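Long-range contact in ochratoxinase (Aspergillus niger, PDB 4C65), which is a zinc-dependent carboxypeptidase that hydrolyses the mycotoxin ochratoxin A to ochratoxin alpha and L-phenylalanine: residues Y321-L333 with G354-N368. Sequence-based numbering, arbitrary orientation.
Sequences YQGAIKAGVTIAL and GGMTPLEAIKAATAN
Met-356 packs its methyl end against the side chain of Ile-331: CE lies 3.5 Å from CG2 of Ile-331, tighter than usual for two carbons, and also meets CB and CD1 of that residue. With chi2 at -163° and chi3 at -174° the thioether is fully stretched, which is how a residue in the loop ahead of helix 358-365 gets its tip so far in. Ile-325 crosses the Met-356 chain at about a right angle, its CD1 3.9 Å from CG of Met-356. That same CD1 sits over one face of the Tyr-321 ring, nearer its edge than its middle, 3.7 Å from the ring plane, and lies close against CA and O of Gly-354, 3.4 Å from the CA. In the twisted TIM barrel of this amidohydrolase, helix 304-327 leads through a turn at Gly-328 into strand 331-332, which pairs in parallel with strand 283-285; helices 344-354 and 358-365 follow it in the chain, a beta-alpha step of the barrel. Helix 358-365 comes up to the end of the strand and the residue after it, Leu-333, through its small residues, with Ala-364 CB against CG of Leu-333 at 3.8 Å and Ala-365 CB against CD1 of Leu-333. The backbones are close enough here for Leu-333 N to donate to Ala-364 O, a bent bond (137° at the hydrogen) that reaches the oxygen from above its carbonyl plane. A water lies within reach of both Leu-333 O and Ala-364 O. Beyond the helix, Asn-368 turns back on the strand and donates from ND2 to Ile-331 O, 3.0 Å away and in the plane of that carbonyl, while CG2 of Thr-330 packs against the amide. At the other end of helix 358-365, Thr-357 and Glu-360 make a capping box. The side chain of Leu-333 comes within about 8 Å of that of the zinc ligand His-69.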
loop_
_atom_site.group_PDB
_atom_site.type_symbol
_atom_site.label_atom_id
_atom_site.label_comp_id
_atom_site.label_asym_id
_atom_site.label_seq_id
_atom_site.Cartn_x
_atom_site.Cartn_y
_atom_site.Cartn_z
ATOM N N TYR A 321 -41.631 -20.897 -15.167
ATOM C CA TYR A 321 -41.019 -21.973 -15.957
ATOM C C TYR A 321 -42.043 -22.629 -16.864
ATOM O O TYR A 321 -41.826 -22.764 -18.063
ATOM C CB TYR A 321 -40.403 -23.033 -15.023
ATOM C CG TYR A 321 -39.431 -24.026 -15.652
ATOM C CD1 TYR A 321 -38.849 -23.802 -16.913
ATOM C CD2 TYR A 321 -39.049 -25.169 -14.951
ATOM C CE1 TYR A 321 -37.948 -24.713 -17.462
ATOM C CE2 TYR A 321 -38.142 -26.079 -15.486
ATOM C CZ TYR A 321 -37.586 -25.846 -16.727
ATOM O OH TYR A 321 -36.695 -26.746 -17.238
ATOM N N GLN A 322 -43.164 -23.028 -16.278
ATOM C CA GLN A 322 -44.232 -23.676 -17.035
ATOM C C GLN A 322 -44.715 -22.747 -18.136
ATOM O O GLN A 322 -44.955 -23.185 -19.261
ATOM C CB GLN A 322 -45.398 -24.050 -16.119
ATOM C CG GLN A 322 -45.082 -25.198 -15.177
ATOM C CD GLN A 322 -46.126 -25.400 -14.107
ATOM O OE1 GLN A 322 -47.031 -24.581 -13.928
ATOM N NE2 GLN A 322 -46.010 -26.484 -13.382
ATOM N N GLY A 323 -44.878 -21.471 -17.793
ATOM C CA GLY A 323 -45.373 -20.493 -18.747
ATOM C C GLY A 323 -44.425 -20.310 -19.916
ATOM O O GLY A 323 -44.862 -20.189 -21.066
ATOM N N ALA A 324 -43.134 -20.304 -19.624
ATOM C CA ALA A 324 -42.129 -20.122 -20.652
ATOM C C ALA A 324 -42.075 -21.319 -21.577
ATOM O O ALA A 324 -41.830 -21.173 -22.773
ATOM C CB ALA A 324 -40.770 -19.872 -20.028
ATOM N N ILE A 325 -42.278 -22.506 -21.025
ATOM C CA ILE A 325 -42.308 -23.723 -21.837
ATOM C C ILE A 325 -43.523 -23.660 -22.760
ATOM O O ILE A 325 -43.396 -23.881 -23.955
ATOM C CB ILE A 325 -42.348 -24.988 -20.956
ATOM C CG1 ILE A 325 -40.990 -25.185 -20.284
ATOM C CG2 ILE A 325 -42.716 -26.232 -21.775
ATOM C CD1 ILE A 325 -41.025 -26.071 -19.054
ATOM N N LYS A 326 -44.677 -23.332 -22.175
ATOM C CA LYS A 326 -45.950 -23.250 -22.879
ATOM C C LYS A 326 -45.880 -22.164 -23.965
ATOM O O LYS A 326 -46.378 -22.357 -25.070
ATOM C CB LYS A 326 -47.114 -23.034 -21.855
ATOM C CG LYS A 326 -47.866 -24.301 -21.529
ATOM C CD LYS A 326 -49.254 -23.957 -20.978
ATOM C CE LYS A 326 -49.975 -25.128 -20.224
ATOM N NZ LYS A 326 -49.372 -25.372 -18.873
ATOM N N ALA A 327 -45.200 -21.061 -23.687
ATOM C CA ALA A 327 -45.125 -19.957 -24.648
ATOM C C ALA A 327 -44.082 -20.169 -25.739
ATOM O O ALA A 327 -44.006 -19.389 -26.681
ATOM C CB ALA A 327 -44.842 -18.656 -23.920
ATOM N N GLY A 328 -43.275 -21.206 -25.624
ATOM C CA GLY A 328 -42.291 -21.519 -26.657
ATOM C C GLY A 328 -40.994 -20.727 -26.568
ATOM O O GLY A 328 -40.283 -20.601 -27.547
ATOM N N VAL A 329 -40.667 -20.218 -25.376
ATOM C CA VAL A 329 -39.331 -19.639 -25.088
ATOM C C VAL A 329 -38.291 -20.729 -25.215
ATOM O O VAL A 329 -38.540 -21.864 -24.812
ATOM C CB VAL A 329 -39.260 -19.071 -23.657
ATOM C CG1 VAL A 329 -37.896 -18.442 -23.381
ATOM C CG2 VAL A 329 -40.376 -18.051 -23.425
ATOM N N THR A 330 -37.144 -20.400 -25.788
ATOM C CA THR A 330 -36.074 -21.365 -25.933
ATOM C C THR A 330 -35.419 -21.653 -24.570
ATOM O O THR A 330 -34.959 -20.729 -23.892
ATOM C CB THR A 330 -34.995 -20.839 -26.870
ATOM O OG1 THR A 330 -35.579 -20.502 -28.117
ATOM C CG2 THR A 330 -33.918 -21.883 -27.080
ATOM N N ILE A 331 -35.381 -22.922 -24.189
ATOM C CA ILE A 331 -34.965 -23.307 -22.868
ATOM C C ILE A 331 -33.748 -24.209 -22.920
ATOM O O ILE A 331 -33.605 -25.032 -23.819
ATOM C CB ILE A 331 -36.135 -24.000 -22.145
ATOM C CG1 ILE A 331 -37.238 -22.973 -21.922
ATOM C CG2 ILE A 331 -35.716 -24.573 -20.794
ATOM C CD1 ILE A 331 -38.603 -23.567 -22.015
ATOM N N ALA A 332 -32.863 -24.044 -21.944
ATOM C CA ALA A 332 -31.783 -24.995 -21.714
ATOM C C ALA A 332 -31.767 -25.334 -20.238
ATOM O O ALA A 332 -32.369 -24.627 -19.415
ATOM C CB ALA A 332 -30.453 -24.439 -22.151
ATOM N N LEU A 333 -31.120 -26.442 -19.904
ATOM C CA LEU A 333 -31.149 -26.953 -18.541
ATOM C C LEU A 333 -29.869 -26.618 -17.785
ATOM O O LEU A 333 -28.765 -26.720 -18.321
ATOM C CB LEU A 333 -31.362 -28.480 -18.507
ATOM C CG LEU A 333 -32.675 -28.974 -19.088
ATOM C CD1 LEU A 333 -32.872 -30.438 -18.765
ATOM C CD2 LEU A 333 -33.869 -28.183 -18.575
ATOM N N GLY A 354 -41.851 -28.714 -15.125
ATOM C CA GLY A 354 -42.008 -27.804 -16.251
ATOM C C GLY A 354 -43.119 -28.212 -17.190
ATOM O O GLY A 354 -43.797 -27.367 -17.755
ATOM N N GLY A 355 -43.291 -29.517 -17.354
ATOM C CA GLY A 355 -44.281 -30.052 -18.267
ATOM C C GLY A 355 -43.727 -30.362 -19.649
ATOM O O GLY A 355 -44.494 -30.539 -20.602
ATOM N N MET A 356 -42.397 -30.431 -19.770
ATOM C CA MET A 356 -41.764 -30.871 -21.023
ATOM C C MET A 356 -42.015 -32.346 -21.279
ATOM O O MET A 356 -42.219 -33.113 -20.340
ATOM C CB MET A 356 -40.257 -30.666 -20.964
ATOM C CG MET A 356 -39.831 -29.211 -21.002
ATOM S SD MET A 356 -38.089 -29.076 -21.408
ATOM C CE MET A 356 -37.819 -27.327 -21.198
ATOM N N THR A 357 -42.027 -32.737 -22.547
ATOM C CA THR A 357 -41.932 -34.153 -22.896
ATOM C C THR A 357 -40.498 -34.574 -22.624
ATOM O O THR A 357 -39.601 -33.733 -22.602
ATOM C CB THR A 357 -42.256 -34.425 -24.383
ATOM O OG1 THR A 357 -41.364 -33.668 -25.206
ATOM C CG2 THR A 357 -43.697 -34.048 -24.719
ATOM N N PRO A 358 -40.278 -35.863 -22.375
ATOM C CA PRO A 358 -38.901 -36.301 -22.256
ATOM C C PRO A 358 -38.039 -35.867 -23.447
ATOM O O PRO A 358 -36.887 -35.498 -23.268
ATOM C CB PRO A 358 -39.032 -37.820 -22.175
ATOM C CG PRO A 358 -40.365 -38.043 -21.529
ATOM C CD PRO A 358 -41.237 -36.935 -22.042
ATOM N N LEU A 359 -38.607 -35.915 -24.651
ATOM C CA LEU A 359 -37.872 -35.515 -25.853
ATOM C C LEU A 359 -37.513 -34.019 -25.833
ATOM O O LEU A 359 -36.406 -33.633 -26.227
ATOM C CB LEU A 359 -38.670 -35.855 -27.110
ATOM C CG LEU A 359 -37.940 -35.765 -28.447
ATOM C CD1 LEU A 359 -36.775 -36.735 -28.509
ATOM C CD2 LEU A 359 -38.928 -36.061 -29.547
ATOM N N GLU A 360 -38.437 -33.184 -25.360
ATOM C CA GLU A 360 -38.154 -31.745 -25.204
ATOM C C GLU A 360 -37.115 -31.481 -24.128
ATOM O O GLU A 360 -36.258 -30.607 -24.286
ATOM C CB GLU A 360 -39.426 -30.983 -24.879
ATOM C CG GLU A 360 -40.357 -30.805 -26.072
ATOM C CD GLU A 360 -41.779 -30.431 -25.651
ATOM O OE1 GLU A 360 -42.095 -30.352 -24.451
ATOM O OE2 GLU A 360 -42.630 -30.249 -26.533
ATOM N N ALA A 361 -37.185 -32.242 -23.041
ATOM C CA ALA A 361 -36.217 -32.126 -21.958
ATOM C C ALA A 361 -34.811 -32.415 -22.456
ATOM O O ALA A 361 -33.866 -31.685 -22.144
ATOM C CB ALA A 361 -36.571 -33.067 -20.823
ATOM N N ILE A 362 -34.689 -33.464 -23.247
ATOM C CA ILE A 362 -33.406 -33.825 -23.839
ATOM C C ILE A 362 -32.894 -32.750 -24.784
ATOM O O ILE A 362 -31.710 -32.452 -24.787
ATOM C CB ILE A 362 -33.480 -35.199 -24.527
ATOM C CG1 ILE A 362 -33.517 -36.296 -23.443
ATOM C CG2 ILE A 362 -32.293 -35.418 -25.465
ATOM C CD1 ILE A 362 -33.795 -37.689 -23.958
ATOM N N LYS A 363 -33.799 -32.140 -25.544
ATOM C CA LYS A 363 -33.472 -31.026 -26.446
ATOM C C LYS A 363 -32.895 -29.844 -25.670
ATOM O O LYS A 363 -31.903 -29.232 -26.060
ATOM C CB LYS A 363 -34.737 -30.595 -27.178
ATOM C CG LYS A 363 -34.527 -29.479 -28.175
ATOM C CD LYS A 363 -35.796 -28.834 -28.684
ATOM C CE LYS A 363 -35.416 -27.865 -29.716
ATOM N NZ LYS A 363 -36.285 -27.681 -30.898
ATOM N N ALA A 364 -33.517 -29.554 -24.542
ATOM C CA ALA A 364 -33.067 -28.475 -23.662
ATOM C C ALA A 364 -31.698 -28.772 -23.024
ATOM O O ALA A 364 -30.988 -27.839 -22.643
ATOM C CB ALA A 364 -34.107 -28.214 -22.579
ATOM N N ALA A 365 -31.329 -30.043 -22.921
ATOM C CA ALA A 365 -30.035 -30.403 -22.358
ATOM C C ALA A 365 -28.974 -30.738 -23.402
ATOM O O ALA A 365 -27.824 -31.006 -23.054
ATOM C CB ALA A 365 -30.193 -31.563 -21.409
ATOM N N THR A 366 -29.356 -30.727 -24.673
ATOM C CA THR A 366 -28.445 -31.057 -25.744
ATOM C C THR A 366 -28.464 -30.005 -26.816
ATOM O O THR A 366 -27.629 -29.114 -26.822
ATOM C CB THR A 366 -28.745 -32.461 -26.322
ATOM O OG1 THR A 366 -30.074 -32.528 -26.869
ATOM C CG2 THR A 366 -28.606 -33.498 -25.256
ATOM N N ALA A 367 -29.444 -30.055 -27.707
ATOM C CA ALA A 367 -29.460 -29.188 -28.894
ATOM C C ALA A 367 -29.463 -27.687 -28.560
ATOM O O ALA A 367 -28.804 -26.910 -29.239
ATOM C CB ALA A 367 -30.633 -29.540 -29.811
ATOM N N ASN A 368 -30.222 -27.293 -27.547
ATOM C CA ASN A 368 -30.386 -25.886 -27.192
ATOM C C ASN A 368 -29.267 -25.382 -26.338
ATOM O O ASN A 368 -29.008 -24.193 -26.293
ATOM C CB ASN A 368 -31.682 -25.667 -26.416
ATOM C CG ASN A 368 -32.923 -25.743 -27.292
ATOM O OD1 ASN A 368 -32.860 -25.708 -28.518
ATOM N ND2 ASN A 368 -34.069 -25.855 -26.644
HETATM O O HOH W 1 -28.388 -27.920 -20.672
#